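Local atomic coordinates of glucokinase (Leishmania braziliensis MHOM/BR/75/M2904, PDB entry 6EDI), a protein that probably transfers a phosphate from ATP to D-glucose, forming glucose 6-phosphate, as a glucokinase with the actin-like ATPase fold. Residues N156-G161 against V207-T212; Y163-L168 against G172-Y177; K179-G184 against N329-T334; F358-P363 against K367-R372. All blocks are in the same frame, centred on the assembly; numbering follows the deposited sequence.

Overall arrangement
Contact 1 joins the parts of the actin-like fold built on its two mixed sheets; contacts 3 and 4 lie farther out, on the side of strand 205-210. The centre of contact 1, about 3 Å from that of the chain, lies where helix 157-170 meets that strand. Contact 2 uses the far end of the helix, its centre about 15 Å away. Helix 174-177 then leads into strand 178-182 of contact 3. Contacts 1 and 3 share one mixed sheet and touch where Val208 CG1 lies 3.7 Å from Leu330 CD1. Contact 4 is the outermost, about 21 Å from the chain centre. It is about 9 Å from contact 3, centre to centre, and Leu369 packs against both Ile331 and Trp182.

Contact 1: residues N156-G161 against V207-T212; sequences NDLEAG and VVAPGT
Leu158 meets Val207 and Ala209 where helix 157-170 packs against strand 205-210 in the actin-like ATPase fold. The helix starts directly after strand 152-156, the outermost strand of one mixed sheet. Strand 205-210 belongs to the other mixed sheet, so the contact links the two.

The link between these segments is apolar. One methyl group does the touching from the helix side. Leu158 CD1 lies 4.1 Å from Val207 CG1 and also 4.1 Å from Ala209 CB. With CG1 of Val207 anti to the backbone N (chi1 -177°), it is this methyl and not CG2 that meets Leu158 CD1. The two side chains run obliquely to each other. Met349 touches all three residues and adds to the same apolar patch.

Ser217 OG, from the neighbouring strand, is hydrogen-bonded to Leu158 O. Strand 205-210 runs into a hairpin at Gly211 and Thr212. In actin-like ATPases the corresponding hairpin typically turns beside the phosphates of ATP.

At the start of the helix the Glu159 carboxylate accepts a bond from the backbone of Asn156, the N-cap residue. Asn156 N donates to Glu159 OE1 at 3.1 Å, and meets that oxygen on its anti side, 27° out of the carboxylate plane.

Contact 2: residues Y163-L168 against G172-Y177; sequences YGVLAL and GILSDY
The chain bends away from the line of helix 157-170 here, with Ile173 N donating to Leu168 O at 3.0 Å and the CA atoms of Leu168 and Leu174 5.2 Å apart. Leu168 carries most of the side-chain contact. Its CG stands anti to the carbonyl carbon (chi1 -67°); both methyl groups reach Tyr177, and CD2 also meets Ile173. Leu168 CD2 touches Ile173 CG2 at 3.5 Å. The same Leu168 CD2 methyl lies over one face of the Tyr177 ring, 4.0 Å above the plane and offset toward the rim. Leu168 CD1 meets Tyr177 CB at 4.2 Å.

The turn is a Schellman motif that ends helix 157-170. Gly172 takes a positive phi of 84°, which ends the helix and lets Ile173 N reach Leu168 O. The chain then enters the short, weakly bonded helix around 174-177.

Leu174 CD1 packs back on the helix, 4.2 Å from Val165 CG1 and 4.4 Å from Leu168 CB. Ile173 O sits in the plane of the Tyr177 ring, at its edge. The hydroxyl of Tyr177 is hydrogen-bonded to Val16 N near the chain start. Helix 399-409 packs on Leu168 through Ile399 and Leu402.

Contact 3: residues K179-G184 against N329-T334; sequences KVMWKG and NLIGLT
The indole of Trp182 has Met181 CB over one face, 3.8 Å above the plane and offset toward the rim, while Ile331 CD1 approaches its six-membered ring obliquely. The closest indole atom is Trp182 CH2, which lies 4.2 Å from Ile331 CD1. The Phe390 ring also meets the indole, with the two planes at about 30°.

Met181 and Trp182 form a classic beta bulge opposite Phe390. Strand 178-182 is the outermost strand of its mixed sheet and runs antiparallel to strand 389-393. In the bulge both Met181 and Trp182 bond through their backbones to Phe390. Both of their CB atoms point toward helix 317-341, so two successive residues of the strand reach one helix residue. Helix 363-373 also packs on Trp182, through Val366 and Gln370.

On the helix, Ile331 is the residue that answers. It is buried, and it also touches Leu348 of the central strand 345-348 and Leu373. The contact is small, about 80 Å² in all, and wholly apolar.

Met181 runs nearly straight through CG and SD (chi2 172°). Its last torsion then bends the chain at the sulfur, and Met181 CE ends 4.4 Å from Ile331 CD1.

Contact 4: residues F358-P363 against K367-R372; sequences FYFEKP and KRLQAR
Pro363 O accepts a hydrogen bond from Lys367 N at 3.0 Å, with an N-H...O angle of 162°. The same Pro363 O is brushed by Lys367 CB at 3.4 Å. This bond belongs to the first turn of helix 363-373.

The apolar side-chain contacts are made by Leu369, which points toward helix 357-361 and reaches two of its aromatic rings. Its CD1 methyl touches both of them. Leu369 CD1 lies at the edge of the Tyr359 ring, in the ring plane, 3.8 Å from Tyr359 CE2. Leu369 CD1 is also 3.8 Å from Phe360 CE1, and meets that ring obliquely. The second methyl, Leu369 CD2, is 3.9 Å from Tyr359 OH. The two rings come from adjacent residues but leave the backbone differently. Tyr359 has its CG anti to the backbone N (chi1 178°), whereas Phe360 has its CG anti to the carbonyl carbon (chi1 -54°). The rings thereby meet each other as well, with Tyr359 CD2 3.9 Å above the centre of the Phe360 ring.

In the fold this is a junction of two consecutive helices. The short, weakly bonded helix 357-361 is followed at once by helix 363-373. Lys362 is the N-cap and Pro363 the first helical residue, a position that suits proline because it needs no N-H there.

Helix 317-341 backs the cluster. Tyr327 meets both aromatic rings and touches Leu369. Tyr359 OH is hydrogen-bonded to Asp324 OD1, so the buried tyrosine has a polar partner at its tip. Asn365 ND2 bonds to Tyr359 O and ties the second helix to the first.

Contact 1: residues N156-G161 against V207-T212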
loop_
_atom_site.group_PDB
_atom_site.type_symbol
_atom_site.label_atom_id
_atom_site.label_comp_id
_atom_site.label_asym_id
_atom_site.label_seq_id
_atom_site.Cartn_x
_atom_site.Cartn_y
_atom_site.Cartn_z
ATOM N N ASN A 156 2.631 14.294 1.485
ATOM C CA ASN A 156 2.533 14.375 0.031
ATOM C C ASN A 156 1.194 14.974 -0.332
ATOM O O ASN A 156 0.226 14.834 0.414
ATOM C CB ASN A 156 2.640 12.978 -0.600
ATOM C CG ASN A 156 4.074 12.573 -0.881
ATOM O OD1 ASN A 156 4.707 13.092 -1.812
ATOM N ND2 ASN A 156 4.598 11.639 -0.083
ATOM N N ASP A 157 1.142 15.653 -1.470
ATOM C CA ASP A 157 -0.088 16.254 -1.977
ATOM C C ASP A 157 -1.266 15.252 -1.971
ATOM O O ASP A 157 -2.348 15.539 -1.434
ATOM C CB ASP A 157 0.195 16.882 -3.369
ATOM C CG ASP A 157 -1.025 16.910 -4.289
ATOM O OD1 ASP A 157 -2.133 17.289 -3.851
ATOM O OD2 ASP A 157 -0.862 16.576 -5.482
ATOM N N LEU A 158 -1.053 14.065 -2.519
ATOM C CA LEU A 158 -2.135 13.077 -2.594
ATOM C C LEU A 158 -2.429 12.398 -1.250
ATOM O O LEU A 158 -3.530 11.889 -1.026
ATOM C CB LEU A 158 -1.848 12.033 -3.680
ATOM C CG LEU A 158 -2.782 12.179 -4.861
ATOM C CD1 LEU A 158 -4.191 12.042 -4.356
ATOM C CD2 LEU A 158 -2.578 13.557 -5.474
ATOM N N GLU A 159 -1.440 12.384 -0.368
ATOM C CA GLU A 159 -1.650 11.862 0.983
ATOM C C GLU A 159 -2.584 12.818 1.710
ATOM O O GLU A 159 -3.599 12.409 2.300
ATOM C CB GLU A 159 -0.307 11.721 1.698
ATOM C CG GLU A 159 -0.386 11.307 3.159
ATOM C CD GLU A 159 0.971 11.323 3.829
ATOM O OE1 GLU A 159 1.931 11.819 3.201
ATOM O OE2 GLU A 159 1.068 10.850 4.986
ATOM N N ALA A 160 -2.275 14.110 1.620
ATOM C CA ALA A 160 -3.128 15.113 2.232
ATOM C C ALA A 160 -4.525 15.091 1.610
ATOM O O ALA A 160 -5.507 15.260 2.312
ATOM C CB ALA A 160 -2.502 16.495 2.154
ATOM N N GLY A 161 -4.618 14.865 0.304
ATOM C CA GLY A 161 -5.920 14.828 -0.365
ATOM C C GLY A 161 -6.805 13.702 0.141
ATOM O O GLY A 161 -8.018 13.867 0.373
ATOM N N VAL A 207 -7.303 6.065 -3.604
ATOM C CA VAL A 207 -7.523 7.406 -4.159
ATOM C C VAL A 207 -6.612 7.643 -5.354
ATOM O O VAL A 207 -5.393 7.471 -5.251
ATOM C CB VAL A 207 -7.247 8.479 -3.122
ATOM C CG1 VAL A 207 -7.555 9.850 -3.682
ATOM C CG2 VAL A 207 -8.064 8.206 -1.842
ATOM N N VAL A 208 -7.209 8.019 -6.483
ATOM C CA VAL A 208 -6.456 8.379 -7.687
ATOM C C VAL A 208 -6.909 9.768 -8.149
ATOM O O VAL A 208 -8.089 10.073 -8.046
ATOM C CB VAL A 208 -6.680 7.332 -8.794
ATOM C CG1 VAL A 208 -6.069 7.786 -10.100
ATOM C CG2 VAL A 208 -6.069 6.017 -8.379
ATOM N N ALA A 209 -5.984 10.605 -8.628
ATOM C CA ALA A 209 -6.316 11.985 -9.033
ATOM C C ALA A 209 -5.606 12.370 -10.317
ATOM O O ALA A 209 -4.424 12.736 -10.305
ATOM C CB ALA A 209 -5.967 12.965 -7.942
ATOM N N PRO A 210 -6.319 12.295 -11.442
ATOM C CA PRO A 210 -5.635 12.659 -12.689
ATOM C C PRO A 210 -5.556 14.164 -12.875
ATOM O O PRO A 210 -6.380 14.899 -12.337
ATOM C CB PRO A 210 -6.523 12.031 -13.775
ATOM C CG PRO A 210 -7.879 11.884 -13.142
ATOM C CD PRO A 210 -7.643 11.683 -11.669
ATOM N N GLY A 211 -4.549 14.600 -13.626
ATOM C CA GLY A 211 -4.307 16.003 -13.913
ATOM C C GLY A 211 -3.073 16.117 -14.788
ATOM O O GLY A 211 -2.951 15.396 -15.779
ATOM N N THR A 212 -2.155 17.003 -14.419
ATOM C CA THR A 212 -0.837 17.053 -15.054
ATOM C C THR A 212 -0.157 15.689 -14.955
ATOM O O THR A 212 0.329 15.141 -15.955
ATOM C CB THR A 212 0.059 18.154 -14.423
ATOM O OG1 THR A 212 -0.117 19.383 -15.143
ATOM C CG2 THR A 212 1.537 17.757 -14.456
#

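Contact 2: residues Y163-L168 against G172-Y177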
loop_
_atom_site.group_PDB
_atom_site.type_symbol
_atom_site.label_atom_id
_atom_site.label_comp_id
_atom_site.label_asym_id
_atom_site.label_seq_id
_atom_site.Cartn_x
_atom_site.Cartn_y
_atom_site.Cartn_z
ATOM N N TYR A 163 -6.517 12.297 3.120
ATOM C CA TYR A 163 -6.987 12.694 4.453
ATOM C C TYR A 163 -8.189 13.651 4.353
ATOM O O TYR A 163 -9.067 13.671 5.226
ATOM C CB TYR A 163 -5.857 13.302 5.294
ATOM C CG TYR A 163 -4.974 12.290 5.983
ATOM C CD1 TYR A 163 -5.484 11.465 6.981
ATOM C CD2 TYR A 163 -3.625 12.173 5.660
ATOM C CE1 TYR A 163 -4.681 10.522 7.613
ATOM C CE2 TYR A 163 -2.806 11.239 6.296
ATOM C CZ TYR A 163 -3.350 10.415 7.273
ATOM O OH TYR A 163 -2.564 9.476 7.911
ATOM N N GLY A 164 -8.232 14.450 3.290
ATOM C CA GLY A 164 -9.351 15.347 3.081
ATOM C C GLY A 164 -10.631 14.579 2.810
ATOM O O GLY A 164 -11.706 14.936 3.299
ATOM N N VAL A 165 -10.512 13.514 2.025
ATOM C CA VAL A 165 -11.654 12.660 1.723
ATOM C C VAL A 165 -12.174 12.060 3.009
ATOM O O VAL A 165 -13.385 12.036 3.250
ATOM C CB VAL A 165 -11.259 11.519 0.789
ATOM C CG1 VAL A 165 -12.450 10.610 0.528
ATOM C CG2 VAL A 165 -10.707 12.089 -0.516
ATOM N N LEU A 166 -11.248 11.574 3.836
ATOM C CA LEU A 166 -11.620 10.985 5.118
ATOM C C LEU A 166 -12.298 12.037 5.988
ATOM O O LEU A 166 -13.305 11.765 6.637
ATOM C CB LEU A 166 -10.383 10.458 5.835
ATOM C CG LEU A 166 -10.658 9.986 7.261
ATOM C CD1 LEU A 166 -11.608 8.800 7.236
ATOM C CD2 LEU A 166 -9.360 9.620 7.943
ATOM N N ALA A 167 -11.740 13.243 5.989
ATOM C CA ALA A 167 -12.294 14.329 6.787
ATOM C C ALA A 167 -13.739 14.591 6.381
ATOM O O ALA A 167 -14.622 14.704 7.234
ATOM C CB ALA A 167 -11.458 15.569 6.648
ATOM N N LEU A 168 -13.973 14.687 5.077
ATOM C CA LEU A 168 -15.319 14.915 4.561
ATOM C C LEU A 168 -16.256 13.786 4.960
ATOM O O LEU A 168 -17.426 14.013 5.297
ATOM C CB LEU A 168 -15.299 15.048 3.041
ATOM C CG LEU A 168 -14.606 16.274 2.444
ATOM C CD1 LEU A 168 -14.386 16.111 0.944
ATOM C CD2 LEU A 168 -15.443 17.503 2.734
ATOM N N GLY A 172 -19.707 13.561 7.639
ATOM C CA GLY A 172 -21.044 13.197 7.191
ATOM C C GLY A 172 -21.417 13.921 5.911
ATOM O O GLY A 172 -22.576 13.934 5.510
ATOM N N ILE A 173 -20.415 14.501 5.255
ATOM C CA ILE A 173 -20.634 15.425 4.151
ATOM C C ILE A 173 -20.075 14.904 2.817
ATOM O O ILE A 173 -20.004 15.631 1.818
ATOM C CB ILE A 173 -20.089 16.819 4.556
ATOM C CG1 ILE A 173 -21.151 17.870 4.314
ATOM C CG2 ILE A 173 -18.718 17.125 3.985
ATOM C CD1 ILE A 173 -22.389 17.501 5.068
ATOM N N LEU A 174 -19.701 13.628 2.794
ATOM C CA LEU A 174 -19.098 13.048 1.584
ATOM C C LEU A 174 -19.979 13.212 0.342
ATOM O O LEU A 174 -19.487 13.587 -0.717
ATOM C CB LEU A 174 -18.741 11.566 1.796
ATOM C CG LEU A 174 -17.936 10.924 0.666
ATOM C CD1 LEU A 174 -16.578 11.587 0.557
ATOM C CD2 LEU A 174 -17.752 9.415 0.878
ATOM N N SER A 175 -21.282 12.971 0.477
ATOM C CA SER A 175 -22.171 12.994 -0.682
ATOM C C SER A 175 -22.302 14.391 -1.336
ATOM O O SER A 175 -22.685 14.509 -2.500
ATOM C CB SER A 175 -23.553 12.443 -0.318
ATOM O OG SER A 175 -24.179 13.244 0.656
ATOM N N ASP A 176 -21.999 15.449 -0.592
ATOM C CA ASP A 176 -22.042 16.785 -1.194
ATOM C C ASP A 176 -20.875 17.024 -2.157
ATOM O O ASP A 176 -20.957 17.882 -3.026
ATOM C CB ASP A 176 -22.084 17.870 -0.115
ATOM C CG ASP A 176 -23.339 17.795 0.742
ATOM O OD1 ASP A 176 -24.447 17.954 0.199
ATOM O OD2 ASP A 176 -23.214 17.577 1.962
ATOM N N TYR A 177 -19.808 16.240 -2.019
ATOM C CA TYR A 177 -18.583 16.476 -2.779
ATOM C C TYR A 177 -18.250 15.352 -3.747
ATOM O O TYR A 177 -17.465 15.533 -4.683
ATOM C CB TYR A 177 -17.409 16.754 -1.826
ATOM C CG TYR A 177 -17.588 18.052 -1.088
ATOM C CD1 TYR A 177 -18.388 18.118 0.040
ATOM C CD2 TYR A 177 -16.993 19.219 -1.536
ATOM C CE1 TYR A 177 -18.580 19.305 0.713
ATOM C CE2 TYR A 177 -17.182 20.420 -0.869
ATOM C CZ TYR A 177 -17.981 20.455 0.252
ATOM O OH TYR A 177 -18.179 21.639 0.937
#

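Contact 3: residues K179-G184 against N329-T334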
loop_
_atom_site.group_PDB
_atom_site.type_symbol
_atom_site.label_atom_id
_atom_site.label_comp_id
_atom_site.label_asym_id
_atom_site.label_seq_id
_atom_site.Cartn_x
_atom_site.Cartn_y
_atom_site.Cartn_z
ATOM N N LYS A 179 -19.865 11.668 -5.857
ATOM C CA LYS A 179 -21.034 10.946 -6.367
ATOM C C LYS A 179 -20.637 9.516 -6.670
ATOM O O LYS A 179 -19.484 9.257 -7.034
ATOM C CB LYS A 179 -21.550 11.585 -7.661
ATOM C CG LYS A 179 -22.447 12.771 -7.470
ATOM C CD LYS A 179 -23.692 12.627 -8.339
ATOM C CE LYS A 179 -24.888 13.374 -7.740
ATOM N NZ LYS A 179 -26.197 12.732 -8.104
ATOM N N VAL A 180 -21.593 8.600 -6.572
ATOM C CA VAL A 180 -21.318 7.198 -6.837
ATOM C C VAL A 180 -21.248 6.944 -8.324
ATOM O O VAL A 180 -22.160 7.303 -9.063
ATOM C CB VAL A 180 -22.392 6.294 -6.228
ATOM C CG1 VAL A 180 -22.148 4.833 -6.598
ATOM C CG2 VAL A 180 -22.397 6.468 -4.735
ATOM N N MET A 181 -20.150 6.354 -8.774
ATOM C CA MET A 181 -20.093 5.890 -10.150
ATOM C C MET A 181 -20.818 4.550 -10.229
ATOM O O MET A 181 -21.694 4.353 -11.082
ATOM C CB MET A 181 -18.649 5.769 -10.624
ATOM C CG MET A 181 -17.929 7.089 -10.628
ATOM S SD MET A 181 -16.153 7.040 -10.955
ATOM C CE MET A 181 -16.116 6.009 -12.423
ATOM N N TRP A 182 -20.441 3.633 -9.335
ATOM C CA TRP A 182 -21.123 2.358 -9.196
ATOM C C TRP A 182 -20.867 1.714 -7.838
ATOM O O TRP A 182 -19.802 1.878 -7.229
ATOM C CB TRP A 182 -20.777 1.398 -10.334
ATOM C CG TRP A 182 -19.313 1.108 -10.489
ATOM C CD1 TRP A 182 -18.544 0.298 -9.694
ATOM C CD2 TRP A 182 -18.448 1.598 -11.520
ATOM N NE1 TRP A 182 -17.251 0.273 -10.163
ATOM C CE2 TRP A 182 -17.168 1.058 -11.288
ATOM C CE3 TRP A 182 -18.634 2.445 -12.619
ATOM C CZ2 TRP A 182 -16.076 1.340 -12.117
ATOM C CZ3 TRP A 182 -17.553 2.719 -13.448
ATOM C CH2 TRP A 182 -16.292 2.164 -13.199
ATOM N N LYS A 183 -21.864 0.988 -7.362
ATOM C CA LYS A 183 -21.803 0.396 -6.048
ATOM C C LYS A 183 -21.211 -0.995 -6.186
ATOM O O LYS A 183 -21.602 -1.756 -7.066
ATOM C CB LYS A 183 -23.202 0.349 -5.450
ATOM C CG LYS A 183 -23.302 -0.324 -4.101
ATOM C CD LYS A 183 -24.752 -0.360 -3.643
ATOM C CE LYS A 183 -24.937 -1.407 -2.580
ATOM N NZ LYS A 183 -26.297 -1.368 -1.951
ATOM N N GLY A 184 -20.250 -1.319 -5.333
ATOM C CA GLY A 184 -19.634 -2.634 -5.359
ATOM C C GLY A 184 -20.449 -3.680 -4.630
ATOM O O GLY A 184 -21.269 -3.361 -3.773
ATOM N N ASN A 329 -8.438 4.073 -19.796
ATOM C CA ASN A 329 -7.127 3.752 -19.239
ATOM C C ASN A 329 -6.895 4.192 -17.793
ATOM O O ASN A 329 -6.188 3.504 -17.039
ATOM C CB ASN A 329 -6.033 4.272 -20.163
ATOM C CG ASN A 329 -5.826 3.353 -21.350
ATOM O OD1 ASN A 329 -5.869 2.129 -21.198
ATOM N ND2 ASN A 329 -5.633 3.924 -22.530
ATOM N N LEU A 330 -7.481 5.321 -17.401
ATOM C CA LEU A 330 -7.500 5.663 -15.983
ATOM C C LEU A 330 -8.139 4.510 -15.200
ATOM O O LEU A 330 -7.607 4.057 -14.184
ATOM C CB LEU A 330 -8.271 6.959 -15.737
ATOM C CG LEU A 330 -8.423 7.271 -14.240
ATOM C CD1 LEU A 330 -7.067 7.664 -13.666
ATOM C CD2 LEU A 330 -9.460 8.366 -14.003
ATOM N N ILE A 331 -9.271 4.021 -15.694
ATOM C CA ILE A 331 -9.946 2.899 -15.055
ATOM C C ILE A 331 -9.092 1.620 -15.136
ATOM O O ILE A 331 -9.061 0.816 -14.186
ATOM C CB ILE A 331 -11.378 2.697 -15.635
ATOM C CG1 ILE A 331 -12.285 3.858 -15.214
ATOM C CG2 ILE A 331 -11.972 1.378 -15.169
ATOM C CD1 ILE A 331 -12.499 3.930 -13.713
ATOM N N GLY A 332 -8.381 1.446 -16.251
ATOM C CA GLY A 332 -7.451 0.326 -16.382
ATOM C C GLY A 332 -6.399 0.307 -15.278
ATOM O O GLY A 332 -6.076 -0.756 -14.733
ATOM N N LEU A 333 -5.873 1.488 -14.943
ATOM C CA LEU A 333 -4.963 1.630 -13.809
ATOM C C LEU A 333 -5.681 1.220 -12.540
ATOM O O LEU A 333 -5.129 0.474 -11.730
ATOM C CB LEU A 333 -4.453 3.071 -13.667
ATOM C CG LEU A 333 -3.810 3.432 -12.321
ATOM C CD1 LEU A 333 -2.498 2.704 -12.069
ATOM C CD2 LEU A 333 -3.603 4.932 -12.212
ATOM N N THR A 334 -6.914 1.700 -12.364
ATOM C CA THR A 334 -7.675 1.321 -11.167
ATOM C C THR A 334 -8.003 -0.167 -11.108
ATOM O O THR A 334 -8.257 -0.700 -10.038
ATOM C CB THR A 334 -8.982 2.108 -11.001
ATOM O OG1 THR A 334 -9.901 1.758 -12.047
ATOM C CG2 THR A 334 -8.718 3.608 -11.011
#

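Contact 4: residues F358-P363 against K367-R372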
loop_
_atom_site.group_PDB
_atom_site.type_symbol
_atom_site.label_atom_id
_atom_site.label_comp_id
_atom_site.label_asym_id
_atom_site.label_seq_id
_atom_site.Cartn_x
_atom_site.Cartn_y
_atom_site.Cartn_z
ATOM N N PHE A 358 -19.213 16.097 -17.211
ATOM C CA PHE A 358 -19.987 15.805 -18.418
ATOM C C PHE A 358 -19.773 14.375 -18.929
ATOM O O PHE A 358 -20.731 13.692 -19.305
ATOM C CB PHE A 358 -19.679 16.832 -19.528
ATOM C CG PHE A 358 -18.383 16.577 -20.263
ATOM C CD1 PHE A 358 -17.184 17.090 -19.785
ATOM C CD2 PHE A 358 -18.367 15.815 -21.424
ATOM C CE1 PHE A 358 -15.993 16.848 -20.452
ATOM C CE2 PHE A 358 -17.178 15.565 -22.098
ATOM C CZ PHE A 358 -15.994 16.086 -21.615
ATOM N N TYR A 359 -18.528 13.913 -18.930
ATOM C CA TYR A 359 -18.244 12.565 -19.410
ATOM C C TYR A 359 -18.934 11.516 -18.536
ATOM O O TYR A 359 -19.550 10.574 -19.042
ATOM C CB TYR A 359 -16.729 12.311 -19.509
ATOM C CG TYR A 359 -16.397 10.901 -19.967
ATOM C CD1 TYR A 359 -16.417 10.566 -21.319
ATOM C CD2 TYR A 359 -16.080 9.906 -19.054
ATOM C CE1 TYR A 359 -16.131 9.271 -21.750
ATOM C CE2 TYR A 359 -15.790 8.599 -19.479
ATOM C CZ TYR A 359 -15.820 8.296 -20.832
ATOM O OH TYR A 359 -15.539 7.007 -21.271
ATOM N N PHE A 360 -18.854 11.689 -17.225
ATOM C CA PHE A 360 -19.373 10.678 -16.316
ATOM C C PHE A 360 -20.875 10.794 -16.093
ATOM O O PHE A 360 -21.494 9.892 -15.522
ATOM C CB PHE A 360 -18.666 10.754 -14.973
ATOM C CG PHE A 360 -17.166 10.690 -15.056
ATOM C CD1 PHE A 360 -16.508 9.467 -15.098
ATOM C CD2 PHE A 360 -16.412 11.848 -15.016
ATOM C CE1 PHE A 360 -15.125 9.413 -15.149
ATOM C CE2 PHE A 360 -15.031 11.801 -15.071
ATOM C CZ PHE A 360 -14.388 10.585 -15.141
ATOM N N GLU A 361 -21.465 11.903 -16.531
ATOM C CA GLU A 361 -22.910 12.068 -16.400
ATOM C C GLU A 361 -23.699 11.200 -17.400
ATOM O O GLU A 361 -24.900 10.979 -17.218
ATOM C CB GLU A 361 -23.305 13.544 -16.501
ATOM C CG GLU A 361 -22.780 14.428 -15.356
ATOM C CD GLU A 361 -23.483 14.169 -14.031
ATOM O OE1 GLU A 361 -24.597 13.602 -14.062
ATOM O OE2 GLU A 361 -22.931 14.530 -12.958
ATOM N N LYS A 362 -23.018 10.690 -18.427
ATOM C CA LYS A 362 -23.652 9.817 -19.420
ATOM C C LYS A 362 -23.623 8.365 -18.969
ATOM O O LYS A 362 -22.548 7.768 -18.887
ATOM C CB LYS A 362 -22.933 9.909 -20.768
ATOM C CG LYS A 362 -22.726 11.319 -21.310
ATOM C CD LYS A 362 -22.089 11.272 -22.698
ATOM C CE LYS A 362 -21.751 12.667 -23.232
ATOM N NZ LYS A 362 -20.319 12.743 -23.670
ATOM N N PRO A 363 -24.801 7.780 -18.693
ATOM C CA PRO A 363 -24.831 6.390 -18.218
ATOM C C PRO A 363 -24.092 5.422 -19.136
ATOM O O PRO A 363 -23.475 4.480 -18.643
ATOM C CB PRO A 363 -26.326 6.063 -18.197
ATOM C CG PRO A 363 -26.985 7.383 -17.917
ATOM C CD PRO A 363 -26.125 8.424 -18.607
ATOM N N LYS A 367 -21.116 2.859 -17.837
ATOM C CA LYS A 367 -21.285 1.441 -18.140
ATOM C C LYS A 367 -20.045 0.890 -18.835
ATOM O O LYS A 367 -19.542 -0.174 -18.476
ATOM C CB LYS A 367 -22.517 1.255 -19.030
ATOM C CG LYS A 367 -22.994 -0.176 -19.178
ATOM C CD LYS A 367 -24.468 -0.224 -19.578
ATOM C CE LYS A 367 -25.355 0.326 -18.467
ATOM N NZ LYS A 367 -26.809 0.096 -18.720
ATOM N N ARG A 368 -19.548 1.627 -19.819
ATOM C CA ARG A 368 -18.361 1.210 -20.564
ATOM C C ARG A 368 -17.076 1.294 -19.729
ATOM O O ARG A 368 -16.118 0.562 -19.984
ATOM C CB ARG A 368 -18.229 2.032 -21.847
ATOM C CG ARG A 368 -19.418 1.849 -22.786
ATOM C CD ARG A 368 -19.666 0.370 -23.063
ATOM N NE ARG A 368 -18.543 -0.199 -23.799
ATOM C CZ ARG A 368 -18.415 -0.140 -25.121
ATOM N NH1 ARG A 368 -19.357 0.442 -25.858
ATOM N NH2 ARG A 368 -17.346 -0.669 -25.709
ATOM N N LEU A 369 -17.053 2.188 -18.740
ATOM C CA LEU A 369 -15.927 2.258 -17.815
ATOM C C LEU A 369 -15.909 1.059 -16.889
ATOM O O LEU A 369 -14.850 0.479 -16.642
ATOM C CB LEU A 369 -15.989 3.535 -16.989
ATOM C CG LEU A 369 -15.651 4.814 -17.738
ATOM C CD1 LEU A 369 -15.657 5.987 -16.777
ATOM C CD2 LEU A 369 -14.312 4.684 -18.428
ATOM N N GLN A 370 -17.079 0.699 -16.365
ATOM C CA GLN A 370 -17.225 -0.483 -15.533
ATOM C C GLN A 370 -16.899 -1.715 -16.373
ATOM O O GLN A 370 -16.347 -2.697 -15.878
ATOM C CB GLN A 370 -18.654 -0.563 -14.954
ATOM C CG GLN A 370 -18.788 -1.502 -13.777
ATOM C CD GLN A 370 -20.194 -1.576 -13.203
ATOM O OE1 GLN A 370 -21.182 -1.349 -13.905
ATOM N NE2 GLN A 370 -20.290 -1.924 -11.919
ATOM N N ALA A 371 -17.224 -1.648 -17.660
ATOM C CA ALA A 371 -16.882 -2.732 -18.578
ATOM C C ALA A 371 -15.372 -2.910 -18.633
ATOM O O ALA A 371 -14.858 -4.033 -18.607
ATOM C CB ALA A 371 -17.440 -2.452 -19.975
ATOM N N ARG A 372 -14.660 -1.798 -18.713
ATOM C CA ARG A 372 -13.212 -1.850 -18.804
ATOM C C ARG A 372 -12.597 -2.447 -17.546
ATOM O O ARG A 372 -11.723 -3.317 -17.625
ATOM C CB ARG A 372 -12.653 -0.453 -19.031
ATOM C CG ARG A 372 -11.143 -0.407 -19.016
ATOM C CD ARG A 372 -10.546 -1.361 -20.042
ATOM N NE ARG A 372 -9.090 -1.335 -20.011
ATOM C CZ ARG A 372 -8.361 -2.063 -19.170
ATOM N NH1 ARG A 372 -8.963 -2.841 -18.290
ATOM N NH2 ARG A 372 -7.036 -2.006 -19.198
#